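Local coordinates for hybrid kinase (Caulobacter vibrioides, PDB 6QRL), which probably acts as a hybrid histidine kinase that uses ATP to phosphorylate a protein histidine, this piece being the pseudo-receiver domain that binds cyclic di-GMP, at residues A[2-7]-A[105-110]; A[6-11]-A[30-35]. All blocks are in the same frame, centred on the assembly; numbering follows the deposited sequence.

Both contacts start from the loop that leads into strand 8-12, and they share Gly-6 and Arg-7. Interaction 1 comes from the very beginning of the chain and reaches 98 residues on, to helix 103-111; interaction 2 is the local one, pairing strand 8-12 with strand 32-36, which helix 16-28 connects. Their centres lie about 9 Å apart, on the same side of the chain's centre, and Val-110 of interaction 1 packs on Val-9 of interaction 2. Val-9 also touches Ile-26 of helix 16-28, so the first and last helices pack on the same face of the parallel sheet in the receiver fold, whose last helix also carries cyclic di-GMP contacts.

Interaction 1: A[2-7]-A[105-110]; sequences APLEGR and SLVAQV. With C2E (9,9'-[(2R,3R,3aS,5S,7aR,9R,10R,10aS,12S,14aR)-3,5,10,12-tetrahydroxy-5,12-dioxidooctahydro-2H,7H-difuro[3,2-d:3',2'-j][1,3,7,9,2,8]tetraoxadiphosphacyclododecine-2,9-diyl]bis(2-amino-1,9-dihydro-6H-purin-6-one)), chain C.
Two successive beta turns, type I over Ala-2 to Glu-5 and type II over Leu-4 to Arg-7, lay the N-terminal loop against helix 103-111, with Leu-4 CA 6.9 Å from Val-107 CA. This is the receiver fold, a five-stranded parallel sheet with helices on both sides, and the contact joins the lead-in to its first strand with its last helix. Leu-4 does most of the work. Its CG sits anti to the carbonyl carbon (chi1 -68°), and the two methyls part over the helix: CD1 meets Leu-106 CD2 at 4.0 Å, while CD2 reaches Val-110 CG1 at 4.0 Å. Val-107 fits in beside it, its CG2 towards Leu-4 CG and its CG1 meeting the CB-CG edge of the Pro-3 ring, 3.8 Å from Pro-3 CG. The side chains of Pro-3 and Val-107 cross at about a right angle. Behind this layer Leu-106 and Val-110 continue onto Leu-53 of strand 51-55, so the loop leucine closes the apolar layer between helix and sheet.

No direct hydrogen bond spans the two segments. The polar link is a water in the plane of the Arg-7 guanidinium, which accepts from Arg-7 NH1 at 2.8 Å and donates to Val-110 O. The same helix also serves the ligand: Gln-109 NE2 lies 3.4 Å from N1 of one cyclic di-GMP guanine, and Tyr-96, Pro-100 and Arg-102 bind the ligand as well. At the other guanine, Ser-105 OG donates a hydrogen bond of 2.8 Å to N71.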
loop_
_atom_site.group_PDB
_atom_site.type_symbol
_atom_site.label_atom_id
_atom_site.label_comp_id
_atom_site.label_asym_id
_atom_site.label_seq_id
_atom_site.Cartn_x
_atom_site.Cartn_y
_atom_site.Cartn_z
ATOM N N ALA A 2 -10.995 -7.334 15.686
ATOM C CA ALA A 2 -9.625 -7.400 15.108
ATOM C C ALA A 2 -9.698 -7.968 13.693
ATOM O O ALA A 2 -9.264 -9.100 13.438
ATOM C CB ALA A 2 -8.701 -8.228 15.978
ATOM N N PRO A 3 -10.267 -7.210 12.730
ATOM C CA PRO A 3 -10.489 -7.744 11.383
ATOM C C PRO A 3 -9.193 -8.014 10.602
ATOM O O PRO A 3 -9.255 -8.715 9.635
ATOM C CB PRO A 3 -11.341 -6.650 10.715
ATOM C CG PRO A 3 -10.942 -5.361 11.445
ATOM C CD PRO A 3 -10.736 -5.818 12.873
ATOM N N LEU A 4 -8.053 -7.462 11.034
ATOM C CA LEU A 4 -6.738 -7.701 10.373
ATOM C C LEU A 4 -5.879 -8.682 11.186
ATOM O O LEU A 4 -4.645 -8.742 10.911
ATOM C CB LEU A 4 -5.993 -6.372 10.202
ATOM C CG LEU A 4 -6.594 -5.371 9.217
ATOM C CD1 LEU A 4 -5.633 -4.203 9.001
ATOM C CD2 LEU A 4 -6.966 -6.037 7.897
ATOM N N GLU A 5 -6.450 -9.420 12.143
ATOM C CA GLU A 5 -5.661 -10.430 12.911
ATOM C C GLU A 5 -4.897 -11.338 11.924
ATOM O O GLU A 5 -5.517 -11.911 11.043
ATOM C CB GLU A 5 -6.549 -11.208 13.892
ATOM C CG GLU A 5 -5.824 -12.305 14.681
ATOM C CD GLU A 5 -4.655 -11.914 15.587
ATOM O OE1 GLU A 5 -4.376 -10.689 15.759
ATOM O OE2 GLU A 5 -4.006 -12.849 16.143
ATOM N N GLY A 6 -3.575 -11.427 12.071
ATOM C CA GLY A 6 -2.716 -12.351 11.310
ATOM C C GLY A 6 -2.396 -11.808 9.925
ATOM O O GLY A 6 -1.973 -12.631 9.072
ATOM N N ARG A 7 -2.664 -10.516 9.660
ATOM C CA ARG A 7 -2.349 -9.904 8.346
ATOM C C ARG A 7 -1.146 -8.966 8.480
ATOM O O ARG A 7 -1.064 -8.238 9.492
ATOM C CB ARG A 7 -3.600 -9.246 7.767
ATOM C CG ARG A 7 -4.584 -10.279 7.224
ATOM C CD ARG A 7 -6.030 -10.012 7.574
ATOM N NE ARG A 7 -6.959 -11.110 7.261
ATOM C CZ ARG A 7 -7.220 -11.591 6.039
ATOM N NH1 ARG A 7 -6.622 -11.095 4.965
ATOM N NH2 ARG A 7 -8.090 -12.577 5.889
ATOM N N SER A 105 -11.922 1.917 6.033
ATOM C CA SER A 105 -11.578 1.923 4.593
ATOM C C SER A 105 -10.255 1.188 4.405
ATOM O O SER A 105 -10.138 0.398 3.447
ATOM C CB SER A 105 -11.531 3.311 4.043
ATOM O OG SER A 105 -12.817 3.900 3.998
ATOM N N LEU A 106 -9.290 1.458 5.285
ATOM C CA LEU A 106 -7.966 0.786 5.254
ATOM C C LEU A 106 -8.198 -0.729 5.351
ATOM O O LEU A 106 -7.680 -1.473 4.496
ATOM C CB LEU A 106 -7.093 1.313 6.398
ATOM C CG LEU A 106 -5.672 0.739 6.446
ATOM C CD1 LEU A 106 -4.724 1.704 7.163
ATOM C CD2 LEU A 106 -5.669 -0.627 7.124
ATOM N N VAL A 107 -8.995 -1.154 6.328
ATOM C CA VAL A 107 -9.316 -2.592 6.556
ATOM C C VAL A 107 -9.931 -3.207 5.286
ATOM O O VAL A 107 -9.469 -4.267 4.856
ATOM C CB VAL A 107 -10.242 -2.739 7.780
ATOM C CG1 VAL A 107 -10.828 -4.133 7.877
ATOM C CG2 VAL A 107 -9.497 -2.362 9.063
ATOM N N ALA A 108 -10.957 -2.590 4.703
ATOM C CA ALA A 108 -11.638 -3.108 3.498
ATOM C C ALA A 108 -10.625 -3.229 2.351
ATOM O O ALA A 108 -10.608 -4.284 1.735
ATOM C CB ALA A 108 -12.811 -2.230 3.130
ATOM N N GLN A 109 -9.764 -2.229 2.085
ATOM C CA GLN A 109 -8.858 -2.304 0.903
ATOM C C GLN A 109 -7.732 -3.330 1.136
ATOM O O GLN A 109 -7.295 -3.954 0.165
ATOM C CB GLN A 109 -8.315 -0.932 0.538
ATOM C CG GLN A 109 -9.378 -0.007 -0.045
ATOM C CD GLN A 109 -10.060 -0.572 -1.266
ATOM O OE1 GLN A 109 -9.397 -1.058 -2.187
ATOM N NE2 GLN A 109 -11.390 -0.516 -1.276
ATOM N N VAL A 110 -7.298 -3.531 2.377
ATOM C CA VAL A 110 -6.291 -4.573 2.706
ATOM C C VAL A 110 -6.928 -5.960 2.554
ATOM O O VAL A 110 -6.285 -6.830 1.920
ATOM C CB VAL A 110 -5.716 -4.338 4.113
ATOM C CG1 VAL A 110 -4.852 -5.510 4.540
ATOM C CG2 VAL A 110 -4.930 -3.020 4.166
HETATM P P1 C2E C . -15.335 7.504 -3.070
HETATM O O2P C2E C . -13.838 7.540 -2.865
HETATM O O1P C2E C . -15.917 7.971 -4.370
HETATM O "O5'" C2E C . -15.731 5.955 -2.962
HETATM C "C5'" C2E C . -17.044 5.559 -3.365
HETATM C "C4'" C2E C . -17.141 4.076 -3.170
HETATM O "O4'" C2E C . -16.275 3.409 -4.108
HETATM C "C3'" C2E C . -16.668 3.579 -1.814
HETATM O "O3'" C2E C . -17.768 3.776 -0.909
HETATM C "C2'" C2E C . -16.280 2.114 -2.114
HETATM O "O2'" C2E C . -17.285 1.207 -1.712
HETATM C "C1'" C2E C . -16.061 2.098 -3.633
HETATM N N9 C2E C . -14.718 1.731 -4.084
HETATM C C8 C2E C . -14.427 1.059 -5.248
HETATM N N7 C2E C . -13.138 0.929 -5.456
HETATM C C5 C2E C . -12.542 1.572 -4.380
HETATM C C6 C2E C . -11.174 1.751 -4.071
HETATM O O6 C2E C . -10.187 1.407 -4.723
HETATM N N1 C2E C . -11.003 2.472 -2.890
HETATM C C2 C2E C . -12.015 2.945 -2.089
HETATM N N2 C2E C . -11.641 3.622 -0.991
HETATM N N3 C2E C . -13.309 2.778 -2.373
HETATM C C4 C2E C . -13.502 2.083 -3.527
HETATM P P11 C2E C . -17.383 4.152 0.602
HETATM O O21 C2E C . -16.260 3.229 0.971
HETATM O O11 C2E C . -18.643 4.147 1.418
HETATM O O5A C2E C . -16.873 5.669 0.533
HETATM C C5A C2E C . -17.808 6.779 0.381
HETATM C C4A C2E C . -17.034 8.073 0.341
HETATM O O4A C2E C . -16.526 8.372 1.664
HETATM C C3A C2E C . -15.791 8.086 -0.545
HETATM O O3A C2E C . -16.173 8.272 -1.916
HETATM C C2A C2E C . -14.997 9.234 0.071
HETATM O O2A C2E C . -15.390 10.549 -0.235
HETATM C C1A C2E C . -15.275 9.033 1.561
HETATM N N91 C2E C . -14.250 8.206 2.170
HETATM C C81 C2E C . -14.234 6.835 2.153
HETATM N N71 C2E C . -13.165 6.322 2.714
HETATM C C51 C2E C . -12.435 7.432 3.115
HETATM C C61 C2E C . -11.196 7.489 3.788
HETATM O O61 C2E C . -10.454 6.545 4.094
HETATM N N11 C2E C . -10.817 8.814 4.026
HETATM C C21 C2E C . -11.540 9.930 3.676
HETATM N N21 C2E C . -10.999 11.108 4.029
HETATM N N31 C2E C . -12.695 9.882 3.018
HETATM C C41 C2E C . -13.092 8.607 2.787
HETATM O O HOH W 1 -5.037 -8.947 4.041
#

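Interaction 2: A[6-11]-A[30-35]; sequences GRNVAI and GGRAYA
Asn-8 OD1 lies at the edge of two flat groups of strand 32-36, near the plane of both the Tyr-34 ring and the Arg-32 guanidinium. The Asn-8 amide stands almost upright to the ring, the planes 81° apart, and Tyr-34 OH gives OD1 a weak hydrogen bond of 3.4 Å. Val-9 O is also at the ring edge. Arg-32 runs alongside Asn-8, pointing the same way, and a bend at chi3 (-111°) brings Arg-32 NH1 to 2.7 Å from Asn-8 OD1. The other end of the amide is held by Asp-49, to which Asn-8 ND2 is hydrogen-bonded.

Below these side chains the backbones pair in parallel register, Asn-8 with Arg-32 through Ile-11 with Ala-35. Arg-32 N donates to Arg-7 O at 2.9 Å and Val-9 N to Arg-32 O at 2.9 Å; Tyr-34 N to Val-9 O and Ile-11 N to Tyr-34 O follow. Helix 16-28 ends in a Schellman motif at Gly-30, and the chain then enters strand 32-36, completing a beta-alpha-beta crossover.

Val-9, Ile-11 and Ala-33 face that helix, an apolar side, whereas Asn-8, Arg-32 and Tyr-34 line the other face. The contact thus sets a polar cluster at the strands' start against a greasy helix-facing side, and the Asp-49 bond to ND2 fixes which way the amide is turned, leaving OD1 towards Arg-32 and Tyr-34.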
loop_
_atom_site.group_PDB
_atom_site.type_symbol
_atom_site.label_atom_id
_atom_site.label_comp_id
_atom_site.label_asym_id
_atom_site.label_seq_id
_atom_site.Cartn_x
_atom_site.Cartn_y
_atom_site.Cartn_z
ATOM N N GLY A 6 -3.575 -11.427 12.071
ATOM C CA GLY A 6 -2.716 -12.351 11.310
ATOM C C GLY A 6 -2.396 -11.808 9.925
ATOM O O GLY A 6 -1.973 -12.631 9.072
ATOM N N ARG A 7 -2.664 -10.516 9.660
ATOM C CA ARG A 7 -2.349 -9.904 8.346
ATOM C C ARG A 7 -1.146 -8.966 8.480
ATOM O O ARG A 7 -1.064 -8.238 9.492
ATOM C CB ARG A 7 -3.600 -9.246 7.767
ATOM C CG ARG A 7 -4.584 -10.279 7.224
ATOM C CD ARG A 7 -6.030 -10.012 7.574
ATOM N NE ARG A 7 -6.959 -11.110 7.261
ATOM C CZ ARG A 7 -7.220 -11.591 6.039
ATOM N NH1 ARG A 7 -6.622 -11.095 4.965
ATOM N NH2 ARG A 7 -8.090 -12.577 5.889
ATOM N N ASN A 8 -0.253 -9.007 7.490
ATOM C CA ASN A 8 0.927 -8.118 7.386
ATOM C C ASN A 8 0.621 -6.978 6.410
ATOM O O ASN A 8 0.108 -7.240 5.318
ATOM C CB ASN A 8 2.163 -8.922 6.996
ATOM C CG ASN A 8 2.539 -9.939 8.046
ATOM O OD1 ASN A 8 2.585 -9.629 9.243
ATOM N ND2 ASN A 8 2.837 -11.146 7.596
ATOM N N VAL A 9 0.905 -5.743 6.818
ATOM C CA VAL A 9 0.647 -4.531 5.988
ATOM C C VAL A 9 1.859 -3.611 6.110
ATOM O O VAL A 9 2.172 -3.213 7.260
ATOM C CB VAL A 9 -0.629 -3.792 6.426
ATOM C CG1 VAL A 9 -0.956 -2.680 5.443
ATOM C CG2 VAL A 9 -1.816 -4.729 6.645
ATOM N N ALA A 10 2.499 -3.292 4.991
ATOM C CA ALA A 10 3.581 -2.276 4.882
ATOM C C ALA A 10 2.989 -0.900 4.583
ATOM O O ALA A 10 1.944 -0.824 3.869
ATOM C CB ALA A 10 4.564 -2.687 3.816
ATOM N N ILE A 11 3.614 0.156 5.098
ATOM C CA ILE A 11 3.301 1.573 4.728
ATOM C C ILE A 11 4.599 2.199 4.219
ATOM O O ILE A 11 5.539 2.299 4.990
ATOM C CB ILE A 11 2.637 2.374 5.873
ATOM C CG1 ILE A 11 2.501 3.853 5.516
ATOM C CG2 ILE A 11 3.334 2.186 7.220
ATOM C CD1 ILE A 11 1.523 4.094 4.373
ATOM N N GLY A 30 -5.722 -4.986 14.538
ATOM C CA GLY A 30 -5.177 -6.328 14.828
ATOM C C GLY A 30 -4.090 -6.772 13.858
ATOM O O GLY A 30 -3.586 -7.886 14.021
ATOM N N GLY A 31 -3.706 -5.945 12.886
ATOM C CA GLY A 31 -2.666 -6.287 11.892
ATOM C C GLY A 31 -1.261 -6.065 12.422
ATOM O O GLY A 31 -1.129 -5.497 13.517
ATOM N N ARG A 32 -0.249 -6.493 11.660
ATOM C CA ARG A 32 1.185 -6.185 11.928
ATOM C C ARG A 32 1.668 -5.177 10.884
ATOM O O ARG A 32 1.494 -5.466 9.672
ATOM C CB ARG A 32 2.033 -7.458 11.889
ATOM C CG ARG A 32 2.231 -8.120 13.251
ATOM C CD ARG A 32 3.304 -9.220 13.293
ATOM N NE ARG A 32 2.691 -10.532 13.495
ATOM C CZ ARG A 32 1.864 -11.155 12.640
ATOM N NH1 ARG A 32 1.541 -10.611 11.477
ATOM N NH2 ARG A 32 1.349 -12.331 12.962
ATOM N N ALA A 33 2.249 -4.059 11.347
ATOM C CA ALA A 33 2.643 -2.887 10.527
ATOM C C ALA A 33 4.144 -2.925 10.233
ATOM O O ALA A 33 4.898 -3.207 11.157
ATOM C CB ALA A 33 2.257 -1.588 11.209
ATOM N N TYR A 34 4.535 -2.654 8.990
ATOM C CA TYR A 34 5.941 -2.582 8.506
ATOM C C TYR A 34 6.159 -1.208 7.857
ATOM O O TYR A 34 5.753 -1.025 6.710
ATOM C CB TYR A 34 6.279 -3.771 7.584
ATOM C CG TYR A 34 6.159 -5.081 8.316
ATOM C CD1 TYR A 34 4.927 -5.696 8.407
ATOM C CD2 TYR A 34 7.222 -5.645 9.018
ATOM C CE1 TYR A 34 4.754 -6.864 9.134
ATOM C CE2 TYR A 34 7.064 -6.812 9.756
ATOM C CZ TYR A 34 5.822 -7.431 9.803
ATOM O OH TYR A 34 5.583 -8.553 10.542
ATOM N N ALA A 35 6.710 -0.244 8.606
ATOM C CA ALA A 35 6.883 1.158 8.149
ATOM C C ALA A 35 8.144 1.260 7.291
ATOM O O ALA A 35 9.160 0.699 7.687
ATOM C CB ALA A 35 6.975 2.082 9.340
#